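Local coordinates for trehalose-6-phosphate phosphatase (Candida albicans, PDB 5DXF), which belongs to glycosyltransferase family 20 and probably has the GT-B architecture of two Rossmann-like domains facing each other across a cleft, at residues 138-143 with 181-186; 158-163 with 239-244; 227-232 with 297-302; 338-343 with 408-413. All blocks are in the same frame, centred on the assembly; numbering follows the deposited sequence.

Interaction 1: residues 138-143 with 181-186; sequences VWLLRR and VKFNEA
The ring of Phe-183 meets Leu-140 obliquely, with the methyl CD2 of Leu-140 standing 3.5 Å from Phe-183 CD1. The same methyl lies 3.9 Å from the next ring carbon, Phe-183 CE1, so it meets the CD1-CE1 side of the ring at a slant, and the two side chains cross at about a right angle. Tyr-187, one helical turn further on, stacks on the Phe-183 ring, while Trp-88 meets it with its plane turned steeply, at about 80°. Phe-183 can reach the loop because its CG is anti to the backbone N (chi1 -163°), which brings the ring nearer to Leu-140 than the CB direction alone would suggest.

One turn along the helix, Ala-186 offers its only side-chain carbon. Val-138 CG1 lies 3.4 Å from Ala-186 CB, and the second methyl of Leu-140, CD1, is more loosely placed at 4.4 Å from that same CB. Two leucine branches thus serve two helix residues, and the contact is wholly apolar. The backbones come closest where Val-138 CA and Ala-186 CA are 6.8 Å apart.

Segment 138-143 leaves strand 136-138, an outermost strand of the large N-terminal sheet, and helix 173-194 packs against it there, with Trp-88 of the adjacent strand 84-88 and Trp-148 of helix 147-160 closing round Leu-140.

Interaction 2: residues 158-163 with 239-244; sequences PVFHYI and RCLSKR
A Schellman motif ends helix 147-160 just where Val-159 and Phe-160 pack on Leu-241, the residue that opens a type I beta turn running to Arg-244. The evidence for the motif is the pair of backbone bonds Ile-163 N to Pro-158 O and Tyr-162 N to Val-159 O, the latter 3.0 Å long, together with the positive phi of Tyr-162 (60°). The turn on the other side leads into helix 244-251, with Lys-243 at its N-cap position, so the contact joins the end of one helix to the approach to another in the N-terminal domain.

Leu-241 divides its two methyls between two partners. Its CD2 lies 4.0 Å from Val-159 CG2, a branch-to-branch meeting in which the side chains cross obliquely. Val-159 presents this methyl because CG1 takes the position anti to the backbone N (chi1 169°) and leaves CG2 beside that N. The other methyl, Leu-241 CD1, comes to the rim of the Phe-160 ring, near its plane, at 4.3 Å from CE2. Leu-241 is buried further by Tyr-151, Val-155 and Leu-156 of the same helix, and Phe-160 also meets the ring of Phe-232. The backbones stay well apart, 8.1 Å between Val-159 CA and Cys-240 CA, leaving the side chains to bridge the gap.

Within segment 239-244 itself, the chain is spanned by a weak bond: Arg-244 NH1 donates to Arg-239 O over 2.8 Å, bent to 127° at the hydrogen.

Interaction 3: residues 227-232 with 297-302; sequences FLHVPF and LPIGID
Phe-227 and Leu-297 make the more extensive half of this contact, burying the larger area through several atoms, whereas His-229 and Ile-299 meet at a single atom pair. The rim of the Phe-227 ring points at a backbone carbonyl: its CZ is 3.3 Å and its CE2 3.4 Å from Leu-297 O, which lies near the ring plane. Leu-297 CB adds an apolar touch at 4.2 Å from Phe-227 CE2. With CG anti to the backbone N (chi1 -164°), Phe-227 turns its ring across the Leu-297 side chain at about a right angle, and Leu-297 O is additionally bonded to Trp-515 NE1.

Both segments follow parallel strands, 223-227 and 290-296, which flank strand 256-259 in the Rossmann-like N-terminal sheet; these are loops at the C-terminal strand ends, the side that faces the cleft in GT-B folds. Gln-260, just beyond the middle strand, ties the two together, bonding Ile-299 N and His-229 O.

In the sparser half, the methyl Ile-299 CD1 stands 3.9 Å from His-229 CE1, at the imidazole edge. Phe-227 CD1 lies over the centre of one face of that ring, 4.0 Å above its plane. Here Ile-299 is buried and His-229 partly exposed, with the imidazole NE2 hydrogen-bonded to His-204 ND1.

Interaction 4: residues 338-343 with 408-413; sequences DRLDKV and HYQMRV
Leu-340 and His-408 approach from opposite directions, each placed by its torsions. His-408 extends from its strand with CG anti to the backbone N (chi1 -168°), while in Leu-340, with chi1 at -97°, an extended second torsion (chi2 -168°) carries CD1 forward to the ring. The result is a single methyl at a ring edge: Leu-340 CD1 lies 4.0 Å from His-408 CE1, near the plane of the imidazole. It does not lie over a face.

One face of the imidazole is instead occupied from within its own segment, where Gln-410 CG sits 3.5 Å above the plane, offset toward the rim. The amide end of Gln-410 then runs past the same leucine methyl, with Leu-340 CD1 to Gln-410 NE2 at 4.5 Å, a marginal approach. Polar ends find partners elsewhere: His-408 NE2 bonds Ser-373 OG, which helps fix the ring's rotation, and Gln-410 NE2 makes a weak bond to Glu-384 OE2. Leu-340 is buried, and Val-387 packs on it too.

The backbones never come close, the shortest CA separation being 9.1 Å between Leu-340 and Gln-410. That spacing follows from the topology: strands 332-339 and 406-409 lie on either side of strand 367-374, which carries Ser-373, all three parallel. Side chains leaving the C-terminal ends of alternate parallel strands meet over the one between, with helix 381-398 of the beta-alpha-beta crossover covering them, as expected in the C-terminal Rossmann-like domain of a GT-B protein.

Interactions 1, 2 and 3 belong to the N-terminal sheet and its helices, interaction 4 to the parallel strands of the other half. Burial does not follow position: interaction 2, about 19 Å from the chain centre, is buried, whereas interaction 3 (about 7 Å), interaction 1 (about 24 Å) and interaction 4, with its exposed Gln-410, are partly buried. Helix 147-160 serves interactions 1 and 2, giving Trp-148 to the former, Val-159 and Phe-160 to the latter. Interactions 1 and 2 are purely apolar; interactions 3 and 4 each set an aliphatic methyl at an imidazole edge, with histidines bonded outside the segments. Segment 158-163 links the halves, packing on Pro-231 of interaction 3 and Val-343 of interaction 4.

Interaction 1: residues 138-143 with 181-186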
# COMPACT_ATOMS: atom_id res chain seq x y z
N VAL A 138 10.65 -18.28 -5.76
CA VAL A 138 11.07 -18.34 -7.15
C VAL A 138 12.41 -17.65 -7.28
O VAL A 138 12.68 -16.68 -6.58
CB VAL A 138 10.10 -17.62 -8.10
CG1 VAL A 138 10.16 -18.26 -9.47
CG2 VAL A 138 8.69 -17.65 -7.55
N TRP A 139 13.27 -18.17 -8.16
CA TRP A 139 14.61 -17.63 -8.30
C TRP A 139 14.93 -17.20 -9.71
O TRP A 139 14.72 -17.96 -10.65
CB TRP A 139 15.65 -18.66 -7.86
CG TRP A 139 15.19 -19.48 -6.74
CD1 TRP A 139 14.25 -20.45 -6.78
CD2 TRP A 139 15.62 -19.38 -5.38
NE1 TRP A 139 14.08 -20.99 -5.53
CE2 TRP A 139 14.91 -20.34 -4.66
CE3 TRP A 139 16.54 -18.58 -4.72
CZ2 TRP A 139 15.09 -20.53 -3.30
CZ3 TRP A 139 16.72 -18.77 -3.37
CH2 TRP A 139 16.00 -19.73 -2.67
N LEU A 140 15.44 -15.99 -9.84
CA LEU A 140 15.97 -15.49 -11.10
C LEU A 140 17.42 -15.16 -10.86
O LEU A 140 17.76 -14.50 -9.89
CB LEU A 140 15.20 -14.26 -11.55
CG LEU A 140 13.73 -14.42 -11.92
CD1 LEU A 140 13.15 -15.73 -11.45
CD2 LEU A 140 12.92 -13.27 -11.36
N LEU A 141 18.28 -15.78 -11.64
CA LEU A 141 19.73 -15.66 -11.44
C LEU A 141 20.37 -14.32 -11.71
O LEU A 141 21.24 -13.88 -10.97
CB LEU A 141 20.46 -16.73 -12.24
CG LEU A 141 19.64 -17.56 -13.21
CD1 LEU A 141 20.55 -18.47 -14.01
CD2 LEU A 141 18.62 -18.38 -12.43
N ARG A 142 19.95 -13.68 -12.79
CA ARG A 142 20.80 -12.76 -13.54
C ARG A 142 21.28 -11.46 -12.91
O ARG A 142 20.64 -10.86 -12.07
CB ARG A 142 20.24 -12.47 -14.93
CG ARG A 142 21.22 -11.67 -15.76
CD ARG A 142 20.59 -10.92 -16.93
NE ARG A 142 21.61 -10.46 -17.87
CZ ARG A 142 22.63 -11.21 -18.30
NH1 ARG A 142 22.77 -12.45 -17.87
NH2 ARG A 142 23.50 -10.71 -19.15
N ARG A 143 22.43 -11.05 -13.40
CA ARG A 143 23.07 -9.79 -13.07
C ARG A 143 22.17 -8.68 -13.56
O ARG A 143 21.41 -8.86 -14.50
CB ARG A 143 24.44 -9.68 -13.75
CG ARG A 143 24.77 -10.77 -14.78
CD ARG A 143 25.66 -10.27 -15.90
NE ARG A 143 25.33 -10.87 -17.19
CZ ARG A 143 25.56 -12.14 -17.50
NH1 ARG A 143 26.11 -12.94 -16.60
NH2 ARG A 143 25.23 -12.60 -18.69
N VAL A 181 7.53 -11.24 -18.75
CA VAL A 181 6.95 -12.52 -19.14
C VAL A 181 7.68 -13.68 -18.46
O VAL A 181 7.05 -14.62 -18.00
CB VAL A 181 6.97 -12.72 -20.68
CG1 VAL A 181 6.45 -14.09 -21.05
CG2 VAL A 181 6.15 -11.64 -21.37
N LYS A 182 9.01 -13.59 -18.39
CA LYS A 182 9.80 -14.64 -17.71
C LYS A 182 9.40 -14.77 -16.25
O LYS A 182 9.18 -15.88 -15.75
CB LYS A 182 11.30 -14.35 -17.82
CG LYS A 182 11.86 -14.39 -19.23
CD LYS A 182 13.25 -15.00 -19.22
CE LYS A 182 14.13 -14.44 -20.32
NZ LYS A 182 13.64 -14.79 -21.68
N PHE A 183 9.33 -13.63 -15.56
CA PHE A 183 8.87 -13.55 -14.17
C PHE A 183 7.56 -14.30 -13.97
O PHE A 183 7.46 -15.23 -13.13
CB PHE A 183 8.70 -12.07 -13.79
CG PHE A 183 8.63 -11.81 -12.31
CD1 PHE A 183 9.79 -11.65 -11.58
CD2 PHE A 183 7.41 -11.68 -11.67
CE1 PHE A 183 9.74 -11.39 -10.22
CE2 PHE A 183 7.35 -11.41 -10.30
CZ PHE A 183 8.52 -11.27 -9.58
N ASN A 184 6.54 -13.89 -14.73
CA ASN A 184 5.24 -14.56 -14.69
C ASN A 184 5.32 -16.07 -15.00
O ASN A 184 4.63 -16.88 -14.37
CB ASN A 184 4.27 -13.90 -15.66
CG ASN A 184 3.82 -12.52 -15.20
OD1 ASN A 184 2.72 -12.36 -14.67
ND2 ASN A 184 4.66 -11.52 -15.41
N GLU A 185 6.16 -16.42 -15.97
CA GLU A 185 6.34 -17.82 -16.37
C GLU A 185 6.89 -18.67 -15.24
O GLU A 185 6.47 -19.81 -15.04
CB GLU A 185 7.28 -17.90 -17.58
CG GLU A 185 6.57 -17.90 -18.92
CD GLU A 185 7.54 -17.93 -20.08
OE1 GLU A 185 8.76 -17.95 -19.83
OE2 GLU A 185 7.08 -17.93 -21.24
N ALA A 186 7.84 -18.10 -14.51
CA ALA A 186 8.43 -18.79 -13.37
C ALA A 186 7.38 -18.94 -12.27
O ALA A 186 7.30 -20.00 -11.64
CB ALA A 186 9.65 -18.04 -12.86

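Interaction 2: residues 158-163 with 239-244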
# COMPACT_ATOMS: atom_id res chain seq x y z
N PRO A 158 4.01 3.86 -13.40
CA PRO A 158 3.70 5.25 -13.77
C PRO A 158 2.34 5.41 -14.44
O PRO A 158 1.63 6.36 -14.14
CB PRO A 158 4.81 5.62 -14.75
CG PRO A 158 5.90 4.67 -14.45
CD PRO A 158 5.23 3.40 -14.08
N VAL A 159 2.01 4.50 -15.35
CA VAL A 159 0.73 4.56 -16.06
C VAL A 159 -0.46 4.41 -15.11
O VAL A 159 -1.41 5.19 -15.18
CB VAL A 159 0.65 3.47 -17.15
CG1 VAL A 159 -0.76 3.37 -17.70
CG2 VAL A 159 1.64 3.76 -18.27
N PHE A 160 -0.40 3.43 -14.23
CA PHE A 160 -1.48 3.17 -13.29
C PHE A 160 -1.66 4.35 -12.36
O PHE A 160 -2.74 4.59 -11.85
CB PHE A 160 -1.22 1.91 -12.49
CG PHE A 160 -1.45 0.66 -13.27
CD1 PHE A 160 -1.87 -0.49 -12.64
CD2 PHE A 160 -1.23 0.63 -14.62
CE1 PHE A 160 -2.07 -1.64 -13.35
CE2 PHE A 160 -1.42 -0.52 -15.34
CZ PHE A 160 -1.84 -1.66 -14.71
N HIS A 161 -0.57 5.06 -12.13
CA HIS A 161 -0.59 6.24 -11.29
C HIS A 161 -0.75 7.54 -12.04
O HIS A 161 -0.59 8.60 -11.46
CB HIS A 161 0.63 6.26 -10.39
CG HIS A 161 0.64 5.16 -9.39
ND1 HIS A 161 1.04 3.89 -9.70
CD2 HIS A 161 0.27 5.13 -8.09
CE1 HIS A 161 0.93 3.12 -8.64
NE2 HIS A 161 0.48 3.85 -7.65
N TYR A 162 -1.09 7.46 -13.32
CA TYR A 162 -1.26 8.64 -14.15
C TYR A 162 -0.00 9.49 -14.26
O TYR A 162 -0.05 10.70 -14.11
CB TYR A 162 -2.42 9.49 -13.64
CG TYR A 162 -3.76 8.82 -13.72
CD1 TYR A 162 -3.92 7.60 -14.33
CD2 TYR A 162 -4.88 9.42 -13.18
CE1 TYR A 162 -5.15 6.99 -14.40
CE2 TYR A 162 -6.11 8.83 -13.24
CZ TYR A 162 -6.25 7.61 -13.86
OH TYR A 162 -7.48 7.02 -13.92
N ILE A 163 1.13 8.85 -14.50
CA ILE A 163 2.39 9.55 -14.68
C ILE A 163 2.95 9.31 -16.08
O ILE A 163 3.38 8.20 -16.41
CB ILE A 163 3.44 9.11 -13.64
CG1 ILE A 163 2.97 9.45 -12.23
CG2 ILE A 163 4.79 9.77 -13.93
CD1 ILE A 163 3.81 8.82 -11.14
N ARG A 239 -4.41 2.76 -22.55
CA ARG A 239 -4.24 2.54 -23.98
C ARG A 239 -2.79 2.71 -24.41
O ARG A 239 -2.36 2.17 -25.41
CB ARG A 239 -5.16 3.46 -24.78
CG ARG A 239 -6.61 3.05 -24.76
CD ARG A 239 -7.28 3.19 -26.11
NE ARG A 239 -7.32 4.57 -26.55
CZ ARG A 239 -8.11 5.51 -26.04
NH1 ARG A 239 -8.95 5.21 -25.06
NH2 ARG A 239 -8.06 6.74 -26.52
N CYS A 240 -2.05 3.49 -23.65
CA CYS A 240 -0.67 3.80 -23.96
C CYS A 240 0.18 2.56 -24.00
O CYS A 240 1.13 2.49 -24.75
CB CYS A 240 -0.11 4.77 -22.94
SG CYS A 240 -1.04 6.30 -22.83
N LEU A 241 -0.19 1.58 -23.21
CA LEU A 241 0.60 0.38 -23.13
C LEU A 241 0.56 -0.40 -24.43
O LEU A 241 -0.49 -0.67 -24.98
CB LEU A 241 0.12 -0.49 -21.98
CG LEU A 241 0.22 0.11 -20.58
CD1 LEU A 241 -0.50 -0.77 -19.58
CD2 LEU A 241 1.67 0.26 -20.20
N SER A 242 1.73 -0.79 -24.88
CA SER A 242 1.90 -1.58 -26.07
C SER A 242 1.29 -2.96 -25.92
O SER A 242 0.75 -3.52 -26.87
CB SER A 242 3.38 -1.66 -26.40
OG SER A 242 4.00 -0.46 -25.99
N LYS A 243 1.41 -3.52 -24.73
CA LYS A 243 0.92 -4.85 -24.43
C LYS A 243 -0.46 -4.85 -23.80
O LYS A 243 -0.92 -5.85 -23.29
CB LYS A 243 1.92 -5.58 -23.55
CG LYS A 243 3.33 -5.58 -24.10
CD LYS A 243 3.46 -6.56 -25.25
CE LYS A 243 4.78 -6.36 -25.96
NZ LYS A 243 4.76 -7.02 -27.29
N ARG A 244 -1.11 -3.70 -23.82
CA ARG A 244 -2.38 -3.48 -23.14
C ARG A 244 -3.35 -4.67 -23.22
O ARG A 244 -3.95 -5.07 -22.21
CB ARG A 244 -3.06 -2.23 -23.70
CG ARG A 244 -3.24 -2.26 -25.22
CD ARG A 244 -3.64 -0.92 -25.80
NE ARG A 244 -3.72 -0.96 -27.26
CZ ARG A 244 -3.88 0.10 -28.04
NH1 ARG A 244 -3.99 1.31 -27.51
NH2 ARG A 244 -3.94 -0.05 -29.36

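Interaction 3: residues 227-232 with 297-302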
# COMPACT_ATOMS: atom_id res chain seq x y z
N PHE A 227 -6.46 -9.63 -6.78
CA PHE A 227 -6.64 -8.35 -6.14
C PHE A 227 -5.55 -7.35 -6.52
O PHE A 227 -4.38 -7.66 -6.51
CB PHE A 227 -6.69 -8.50 -4.63
CG PHE A 227 -7.24 -7.31 -3.94
CD1 PHE A 227 -6.43 -6.27 -3.59
CD2 PHE A 227 -8.58 -7.22 -3.66
CE1 PHE A 227 -6.93 -5.15 -2.97
CE2 PHE A 227 -9.09 -6.11 -3.03
CZ PHE A 227 -8.27 -5.08 -2.69
N LEU A 228 -5.97 -6.15 -6.86
CA LEU A 228 -5.04 -5.09 -7.22
C LEU A 228 -4.91 -4.10 -6.07
O LEU A 228 -5.89 -3.45 -5.70
CB LEU A 228 -5.50 -4.37 -8.49
CG LEU A 228 -4.46 -3.49 -9.17
CD1 LEU A 228 -3.37 -4.35 -9.79
CD2 LEU A 228 -5.10 -2.59 -10.21
N HIS A 229 -3.72 -4.00 -5.50
CA HIS A 229 -3.50 -3.10 -4.37
C HIS A 229 -3.29 -1.67 -4.86
O HIS A 229 -3.65 -0.71 -4.18
CB HIS A 229 -2.29 -3.55 -3.53
CG HIS A 229 -2.50 -4.85 -2.82
ND1 HIS A 229 -2.82 -4.92 -1.48
CD2 HIS A 229 -2.41 -6.13 -3.26
CE1 HIS A 229 -2.93 -6.19 -1.13
NE2 HIS A 229 -2.68 -6.94 -2.18
N VAL A 230 -2.69 -1.56 -6.04
CA VAL A 230 -2.45 -0.26 -6.65
C VAL A 230 -3.69 0.22 -7.41
O VAL A 230 -4.58 -0.58 -7.70
CB VAL A 230 -1.24 -0.32 -7.62
CG1 VAL A 230 0.05 -0.43 -6.82
CG2 VAL A 230 -1.37 -1.50 -8.58
N PRO A 231 -3.71 1.47 -7.82
CA PRO A 231 -4.83 2.01 -8.59
C PRO A 231 -4.91 1.44 -9.99
O PRO A 231 -3.92 0.96 -10.50
CB PRO A 231 -4.50 3.49 -8.67
CG PRO A 231 -3.69 3.76 -7.46
CD PRO A 231 -2.88 2.53 -7.24
N PHE A 232 -6.08 1.48 -10.60
CA PHE A 232 -6.21 1.12 -12.00
C PHE A 232 -6.51 2.35 -12.83
O PHE A 232 -7.37 3.15 -12.48
CB PHE A 232 -7.26 0.05 -12.24
CG PHE A 232 -6.99 -0.78 -13.46
CD1 PHE A 232 -6.19 -1.89 -13.39
CD2 PHE A 232 -7.51 -0.42 -14.68
CE1 PHE A 232 -5.93 -2.64 -14.50
CE2 PHE A 232 -7.25 -1.16 -15.81
CZ PHE A 232 -6.46 -2.27 -15.72
N LEU A 297 -13.28 -3.89 -2.65
CA LEU A 297 -13.04 -4.41 -1.31
C LEU A 297 -11.80 -3.79 -0.67
O LEU A 297 -10.75 -4.42 -0.65
CB LEU A 297 -12.91 -5.93 -1.34
CG LEU A 297 -13.20 -6.63 -0.02
CD1 LEU A 297 -14.63 -6.41 0.41
CD2 LEU A 297 -12.90 -8.11 -0.11
N PRO A 298 -11.97 -2.51 -0.13
CA PRO A 298 -10.71 -1.93 0.37
C PRO A 298 -10.08 -2.74 1.49
O PRO A 298 -10.76 -3.20 2.38
CB PRO A 298 -11.13 -0.55 0.89
CG PRO A 298 -12.54 -0.69 1.25
CD PRO A 298 -13.06 -1.45 0.10
N ILE A 299 -8.76 -2.91 1.42
CA ILE A 299 -8.02 -3.65 2.43
C ILE A 299 -7.95 -2.94 3.77
O ILE A 299 -7.93 -1.72 3.83
CB ILE A 299 -6.60 -3.99 1.97
CG1 ILE A 299 -6.02 -5.09 2.86
CG2 ILE A 299 -5.72 -2.76 1.99
CD1 ILE A 299 -4.92 -5.87 2.19
N GLY A 300 -7.93 -3.72 4.84
CA GLY A 300 -7.83 -3.18 6.18
C GLY A 300 -6.53 -3.61 6.84
O GLY A 300 -5.81 -4.45 6.31
N ILE A 301 -6.24 -2.99 7.97
CA ILE A 301 -5.10 -3.33 8.81
C ILE A 301 -5.41 -4.41 9.84
O ILE A 301 -6.55 -4.73 10.09
CB ILE A 301 -4.52 -2.09 9.50
CG1 ILE A 301 -5.60 -1.29 10.20
CG2 ILE A 301 -3.83 -1.20 8.49
CD1 ILE A 301 -5.10 0.03 10.74
N ASP A 302 -4.36 -4.96 10.44
CA ASP A 302 -4.53 -5.89 11.54
C ASP A 302 -4.66 -5.05 12.77
O ASP A 302 -3.68 -4.72 13.41
CB ASP A 302 -3.31 -6.77 11.68
CG ASP A 302 -3.48 -7.81 12.73
OD1 ASP A 302 -4.26 -7.58 13.66
OD2 ASP A 302 -2.83 -8.86 12.62

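Interaction 4: residues 338-343 with 408-413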
# COMPACT_ATOMS: atom_id res chain seq x y z
N ASP A 338 5.74 8.48 4.56
CA ASP A 338 5.43 8.20 3.17
C ASP A 338 6.69 7.87 2.39
O ASP A 338 7.78 8.31 2.75
CB ASP A 338 4.72 9.40 2.53
CG ASP A 338 3.46 9.80 3.26
OD1 ASP A 338 2.39 9.21 2.98
OD2 ASP A 338 3.53 10.71 4.12
N ARG A 339 6.54 7.08 1.33
CA ARG A 339 7.63 6.86 0.40
C ARG A 339 7.89 8.15 -0.37
O ARG A 339 6.96 8.89 -0.67
CB ARG A 339 7.32 5.71 -0.56
CG ARG A 339 7.43 4.33 0.06
CD ARG A 339 7.01 3.25 -0.92
NE ARG A 339 7.48 1.93 -0.52
CZ ARG A 339 7.32 0.83 -1.25
NH1 ARG A 339 6.71 0.89 -2.42
NH2 ARG A 339 7.78 -0.34 -0.80
N LEU A 340 9.14 8.41 -0.73
CA LEU A 340 9.42 9.65 -1.42
C LEU A 340 9.13 9.39 -2.88
O LEU A 340 9.88 8.74 -3.57
CB LEU A 340 10.87 10.04 -1.24
CG LEU A 340 11.17 11.04 -0.14
CD1 LEU A 340 12.59 11.56 -0.24
CD2 LEU A 340 10.17 12.17 -0.19
N ASP A 341 8.01 9.94 -3.33
CA ASP A 341 7.43 9.61 -4.62
C ASP A 341 6.57 10.74 -5.12
O ASP A 341 6.24 11.64 -4.38
CB ASP A 341 6.58 8.37 -4.49
CG ASP A 341 7.06 7.27 -5.37
OD1 ASP A 341 7.68 7.59 -6.40
OD2 ASP A 341 6.83 6.10 -5.03
N LYS A 342 6.24 10.69 -6.40
CA LYS A 342 5.30 11.63 -6.98
C LYS A 342 3.89 11.50 -6.42
O LYS A 342 3.21 12.49 -6.22
CB LYS A 342 5.28 11.50 -8.50
CG LYS A 342 6.63 11.71 -9.15
CD LYS A 342 6.47 12.13 -10.60
CE LYS A 342 7.82 12.32 -11.26
NZ LYS A 342 8.14 11.21 -12.19
N VAL A 343 3.46 10.27 -6.19
CA VAL A 343 2.08 9.95 -5.83
C VAL A 343 1.77 10.14 -4.35
O VAL A 343 0.63 10.45 -3.99
CB VAL A 343 1.73 8.51 -6.22
CG1 VAL A 343 1.53 8.41 -7.72
CG2 VAL A 343 2.81 7.54 -5.75
N HIS A 408 13.30 15.58 8.82
CA HIS A 408 13.23 14.58 7.76
C HIS A 408 14.16 13.40 8.03
O HIS A 408 15.38 13.53 8.00
CB HIS A 408 13.58 15.20 6.41
CG HIS A 408 13.26 14.33 5.24
ND1 HIS A 408 13.66 14.63 3.95
CD2 HIS A 408 12.58 13.16 5.15
CE1 HIS A 408 13.24 13.69 3.13
NE2 HIS A 408 12.58 12.78 3.83
N TYR A 409 13.56 12.24 8.30
CA TYR A 409 14.32 11.02 8.53
C TYR A 409 14.16 10.07 7.35
O TYR A 409 13.05 9.66 7.03
CB TYR A 409 13.85 10.33 9.82
CG TYR A 409 13.92 11.22 11.04
CD1 TYR A 409 15.10 11.37 11.75
CD2 TYR A 409 12.80 11.89 11.50
CE1 TYR A 409 15.17 12.18 12.88
CE2 TYR A 409 12.85 12.70 12.61
CZ TYR A 409 14.03 12.84 13.30
OH TYR A 409 14.08 13.64 14.41
N GLN A 410 15.27 9.74 6.70
CA GLN A 410 15.25 8.83 5.56
C GLN A 410 15.79 7.46 5.96
O GLN A 410 15.83 6.54 5.14
CB GLN A 410 16.05 9.41 4.39
CG GLN A 410 15.39 10.62 3.75
CD GLN A 410 16.29 11.36 2.78
OE1 GLN A 410 16.74 12.47 3.06
NE2 GLN A 410 16.56 10.75 1.63
N MET A 411 16.23 7.33 7.19
CA MET A 411 16.64 6.04 7.72
C MET A 411 15.44 5.18 8.07
O MET A 411 14.35 5.69 8.26
CB MET A 411 17.55 6.21 8.93
CG MET A 411 16.82 6.42 10.24
SD MET A 411 16.52 8.14 10.59
CE MET A 411 18.06 8.88 10.09
N ARG A 412 15.64 3.88 8.15
CA ARG A 412 14.58 2.99 8.61
C ARG A 412 14.42 3.15 10.12
O ARG A 412 15.39 3.10 10.87
CB ARG A 412 14.89 1.54 8.26
CG ARG A 412 14.95 1.26 6.77
CD ARG A 412 15.29 -0.20 6.49
NE ARG A 412 15.37 -0.49 5.07
CZ ARG A 412 15.74 -1.66 4.56
NH1 ARG A 412 16.06 -2.66 5.38
NH2 ARG A 412 15.79 -1.84 3.25
N VAL A 413 13.18 3.37 10.55
CA VAL A 413 12.91 3.54 11.97
C VAL A 413 12.26 2.28 12.53
O VAL A 413 11.68 1.49 11.79
CB VAL A 413 12.01 4.75 12.24
CG1 VAL A 413 12.55 5.97 11.52
CG2 VAL A 413 10.58 4.47 11.80